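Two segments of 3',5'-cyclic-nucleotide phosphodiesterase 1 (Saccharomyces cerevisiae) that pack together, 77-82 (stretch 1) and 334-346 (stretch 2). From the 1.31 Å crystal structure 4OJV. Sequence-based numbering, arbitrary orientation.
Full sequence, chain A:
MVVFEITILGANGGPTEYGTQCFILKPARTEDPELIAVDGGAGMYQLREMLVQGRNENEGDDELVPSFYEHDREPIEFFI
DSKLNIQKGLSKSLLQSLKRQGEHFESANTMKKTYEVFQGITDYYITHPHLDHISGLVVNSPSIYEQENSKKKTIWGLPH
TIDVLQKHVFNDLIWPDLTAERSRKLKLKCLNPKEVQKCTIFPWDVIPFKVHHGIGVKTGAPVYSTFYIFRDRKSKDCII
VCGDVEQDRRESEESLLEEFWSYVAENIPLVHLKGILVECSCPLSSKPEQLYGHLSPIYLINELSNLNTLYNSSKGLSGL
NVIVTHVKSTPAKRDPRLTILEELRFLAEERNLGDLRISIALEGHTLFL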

# COMPACT_ATOMS: atom_id res chain seq x y z
N GLU A 77 -4.91 -25.83 3.43
CA GLU A 77 -5.87 -26.46 4.32
C GLU A 77 -5.56 -26.25 5.80
O GLU A 77 -6.46 -26.35 6.64
CB GLU A 77 -6.04 -27.96 3.99
CG GLU A 77 -4.81 -28.83 4.20
CD GLU A 77 -3.91 -28.94 2.98
OE1 GLU A 77 -3.97 -28.10 2.05
OE2 GLU A 77 -3.11 -29.90 2.94
N PHE A 78 -4.31 -25.91 6.12
CA PHE A 78 -3.93 -25.64 7.50
C PHE A 78 -4.64 -24.41 8.08
O PHE A 78 -4.76 -24.27 9.30
CB PHE A 78 -2.42 -25.43 7.64
CG PHE A 78 -1.57 -26.67 7.37
CD1 PHE A 78 -2.14 -27.94 7.17
CD2 PHE A 78 -0.19 -26.56 7.35
CE1 PHE A 78 -1.32 -29.05 6.94
CE2 PHE A 78 0.62 -27.67 7.12
CZ PHE A 78 0.05 -28.91 6.91
N PHE A 79 -5.11 -23.51 7.20
CA PHE A 79 -5.64 -22.21 7.63
C PHE A 79 -7.16 -22.17 7.69
O PHE A 79 -7.73 -21.15 8.11
CB PHE A 79 -5.16 -21.11 6.69
CG PHE A 79 -3.67 -20.92 6.69
CD1 PHE A 79 -2.87 -21.66 5.83
CD2 PHE A 79 -3.08 -20.00 7.55
CE1 PHE A 79 -1.49 -21.50 5.85
CE2 PHE A 79 -1.70 -19.83 7.56
CZ PHE A 79 -0.91 -20.57 6.70
N ILE A 80 -7.83 -23.22 7.23
CA ILE A 80 -9.27 -23.17 7.01
C ILE A 80 -10.00 -24.35 7.63
O ILE A 80 -9.42 -25.42 7.86
CB ILE A 80 -9.62 -23.03 5.50
CG1 ILE A 80 -9.14 -24.26 4.71
CG2 ILE A 80 -9.04 -21.73 4.93
CD1 ILE A 80 -9.52 -24.24 3.24
N ASP A 81 -11.29 -24.16 7.90
CA ASP A 81 -12.17 -25.24 8.29
C ASP A 81 -12.35 -26.15 7.07
O ASP A 81 -12.47 -25.68 5.94
CB ASP A 81 -13.51 -24.67 8.72
CG ASP A 81 -14.46 -25.73 9.19
OD1 ASP A 81 -14.33 -26.16 10.35
OD2 ASP A 81 -15.34 -26.12 8.39
N SER A 82 -12.40 -27.46 7.31
CA SER A 82 -12.46 -28.44 6.22
C SER A 82 -13.72 -28.35 5.36
O SER A 82 -13.74 -28.87 4.24
CB SER A 82 -12.30 -29.86 6.76
OG SER A 82 -13.41 -30.19 7.58
N ARG A 334 6.26 -19.10 14.82
CA ARG A 334 5.13 -19.70 14.10
C ARG A 334 4.18 -18.64 13.56
O ARG A 334 3.94 -17.62 14.20
CB ARG A 334 4.39 -20.67 15.02
CG ARG A 334 3.30 -21.53 14.36
CD ARG A 334 3.22 -22.90 15.02
NE ARG A 334 2.28 -23.80 14.33
CZ ARG A 334 1.03 -24.00 14.69
NH1 ARG A 334 0.52 -23.38 15.75
NH2 ARG A 334 0.27 -24.84 13.99
N ASP A 335 3.64 -18.92 12.38
CA ASP A 335 2.67 -18.05 11.73
C ASP A 335 1.52 -17.76 12.71
O ASP A 335 0.85 -18.68 13.17
CB ASP A 335 2.17 -18.76 10.47
CG ASP A 335 1.35 -17.87 9.54
OD1 ASP A 335 0.52 -17.06 10.00
OD2 ASP A 335 1.53 -18.04 8.31
N PRO A 336 1.29 -16.47 13.04
CA PRO A 336 0.27 -16.18 14.04
C PRO A 336 -1.13 -16.54 13.58
O PRO A 336 -2.00 -16.74 14.41
CB PRO A 336 0.39 -14.66 14.24
CG PRO A 336 1.02 -14.16 12.99
CD PRO A 336 1.97 -15.25 12.58
N ARG A 337 -1.36 -16.66 12.27
CA ARG A 337 -2.66 -17.10 11.80
C ARG A 337 -2.94 -18.53 12.27
O ARG A 337 -4.08 -18.86 12.62
CB ARG A 337 -2.74 -17.02 10.29
CG ARG A 337 -2.66 -15.59 9.77
CD ARG A 337 -2.54 -15.51 8.27
NE ARG A 337 -1.33 -16.18 7.79
CZ ARG A 337 -1.06 -16.39 6.51
NH1 ARG A 337 -1.90 -15.96 5.57
NH2 ARG A 337 0.06 -17.03 6.16
N LEU A 338 -1.90 -19.37 12.28
CA LEU A 338 -2.05 -20.75 12.74
C LEU A 338 -2.23 -20.79 14.26
O LEU A 338 -3.09 -21.51 14.76
CB LEU A 338 -0.85 -21.60 12.29
CG LEU A 338 -0.67 -21.74 10.78
CD1 LEU A 338 0.60 -22.50 10.43
CD2 LEU A 338 -1.89 -22.39 10.14
N THR A 339 -1.43 -20.00 14.98
CA THR A 339 -1.57 -19.90 16.43
C THR A 339 -2.98 -19.46 16.82
O THR A 339 -3.64 -20.08 17.66
CB THR A 339 -0.53 -18.93 17.00
OG1 THR A 339 0.78 -19.39 16.64
CG2 THR A 339 -0.66 -18.77 18.51
N ILE A 340 -3.44 -18.39 16.19
CA ILE A 340 -4.77 -17.83 16.46
C ILE A 340 -5.88 -18.83 16.13
O ILE A 340 -6.83 -18.99 16.91
CB ILE A 340 -4.95 -16.49 15.71
CG1 ILE A 340 -4.16 -15.40 16.43
CG2 ILE A 340 -6.41 -16.12 15.54
CD1 ILE A 340 -3.84 -14.19 15.57
N LEU A 341 -5.75 -19.52 15.00
CA LEU A 341 -6.76 -20.50 14.61
C LEU A 341 -6.88 -21.60 15.68
O LEU A 341 -7.98 -21.96 16.10
CB LEU A 341 -6.46 -21.08 13.24
CG LEU A 341 -7.49 -22.03 12.63
CD1 LEU A 341 -8.85 -21.35 12.48
CD2 LEU A 341 -6.99 -22.55 11.30
N GLU A 342 -5.73 -22.10 16.13
CA GLU A 342 -5.72 -23.14 17.16
C GLU A 342 -6.29 -22.66 18.47
O GLU A 342 -7.07 -23.36 19.12
CB GLU A 342 -4.29 -23.62 17.36
CG GLU A 342 -3.78 -24.43 16.20
CD GLU A 342 -2.31 -24.74 16.32
OE1 GLU A 342 -1.66 -24.23 17.26
OE2 GLU A 342 -1.80 -25.50 15.46
N GLU A 343 -5.92 -21.44 18.86
CA GLU A 343 -6.41 -20.84 20.10
C GLU A 343 -7.91 -20.60 20.06
O GLU A 343 -8.62 -20.89 21.04
CB GLU A 343 -5.63 -19.56 20.43
CG GLU A 343 -4.19 -19.85 20.80
CD GLU A 343 -3.33 -18.62 21.02
OE1 GLU A 343 -3.71 -17.50 20.61
OE2 GLU A 343 -2.25 -18.77 21.62
N LEU A 344 -8.41 -20.10 18.94
CA LEU A 344 -9.84 -19.88 18.79
C LEU A 344 -10.63 -21.19 18.84
O LEU A 344 -11.67 -21.27 19.51
CB LEU A 344 -10.15 -19.14 17.48
CG LEU A 344 -9.78 -17.65 17.45
CD1 LEU A 344 -9.87 -17.13 16.02
CD2 LEU A 344 -10.67 -16.83 18.36
N ARG A 345 -10.14 -22.21 18.14
CA ARG A 345 -10.82 -23.51 18.13
C ARG A 345 -10.83 -24.14 19.52
O ARG A 345 -11.84 -24.72 19.94
CB ARG A 345 -10.20 -24.44 17.10
CG ARG A 345 -10.55 -24.06 15.67
CD ARG A 345 -9.84 -24.94 14.67
NE ARG A 345 -10.27 -24.65 13.31
CZ ARG A 345 -9.62 -25.03 12.21
NH1 ARG A 345 -8.48 -25.71 12.30
NH2 ARG A 345 -10.09 -24.71 11.02
N PHE A 346 -9.71 -24.01 20.23
CA PHE A 346 -9.61 -24.54 21.59
C PHE A 346 -10.60 -23.83 22.52
O PHE A 346 -11.33 -24.48 23.27
CB PHE A 346 -8.18 -24.40 22.13
CG PHE A 346 -8.02 -24.88 23.55
CD1 PHE A 346 -8.26 -24.03 24.62
CD2 PHE A 346 -7.64 -26.20 23.81
CE1 PHE A 346 -8.12 -24.47 25.93
CE2 PHE A 346 -7.50 -26.64 25.12
CZ PHE A 346 -7.74 -25.78 26.17
O HOH W 1 -7.30 -25.94 9.80
O HOH W 2 -13.17 -24.62 12.98

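How does the exposed start of stretch 1 meet the helix of stretch 2? Glu77 stays out of reach, and Phe78 makes its contact mainly close to the backbone. Its CA-to-CB bond runs sideways to the helix and the end of the side chain leads away, so the ring contributes little while Phe78 CB lies 4.0 Å from Leu338 CD2. The carbonyl does more: Phe78 O sits 3.5 Å from Leu338 CD2 and also 3.5 Å from Leu341 CD2. These two leucines are three residues apart, nearly one helical turn, so their methyls reach the same part of the loop.

What makes Phe79 the centre of the contact? It gives up more area to the other stretch, 103 Å², than any other residue, and Phe79 CA lies 6.4 Å from Leu338 CA. Although its CA-to-CB bond points away from the helix, the end of the side chain comes nearer (chi1 m). Leu338 CD2 then lies over one ring face, 3.8 Å from the centroid of Phe79 and 20° off the normal, a CH-pi contact that suits a branched aliphatic side chain against a flat aromatic one. At the backbone, Phe79 O is 3.6 Å from Leu341 CD2.

Why can charged groups lie beside this buried ring? Asp335 and Arg337 bond each other, and Asp335 OD2 and Arg337 NH2 also have partners elsewhere in the structure. Asp335 caps the helix by accepting from the backbone, Arg337 N to Asp335 OD1 at 3.0 Å, and its carboxylate also takes Arg337 NE on Asp335 OD1 at 3.0 Å and Arg337 NH2 on Asp335 OD2 at 2.8 Å, both part of one salt bridge. The paired groups thus present themselves to the phenyl ring: Asp335 OD2 lies at its edge, 3.8 Å from Phe79 CE2, while that same Phe79 CE2 sits over a face of the guanidinium, 3.6 Å from Arg337 NH2.

How is the end of the contact closed beyond the ring? The CA-to-CB bond of Ile80 points away, and its backbone faces the contact. The long, extended side chain of Arg345 reaches back to it, and Arg345 NH2 donates a weak hydrogen bond to Ile80 O at 3.3 Å. Water 1 lies 2.9 Å from Ile80 O and accepts from Arg345 NH1 at 2.8 Å. Asp81 adds opposite charge, with Asp81 OD1 4.5 Å from Arg345 NH2 but well out of the guanidinium plane. Water 2 bridges the same two side chains, donating to Asp81 OD1 at 3.3 Å and accepting from Arg345 NE at 2.9 Å. Ser82 makes no contact.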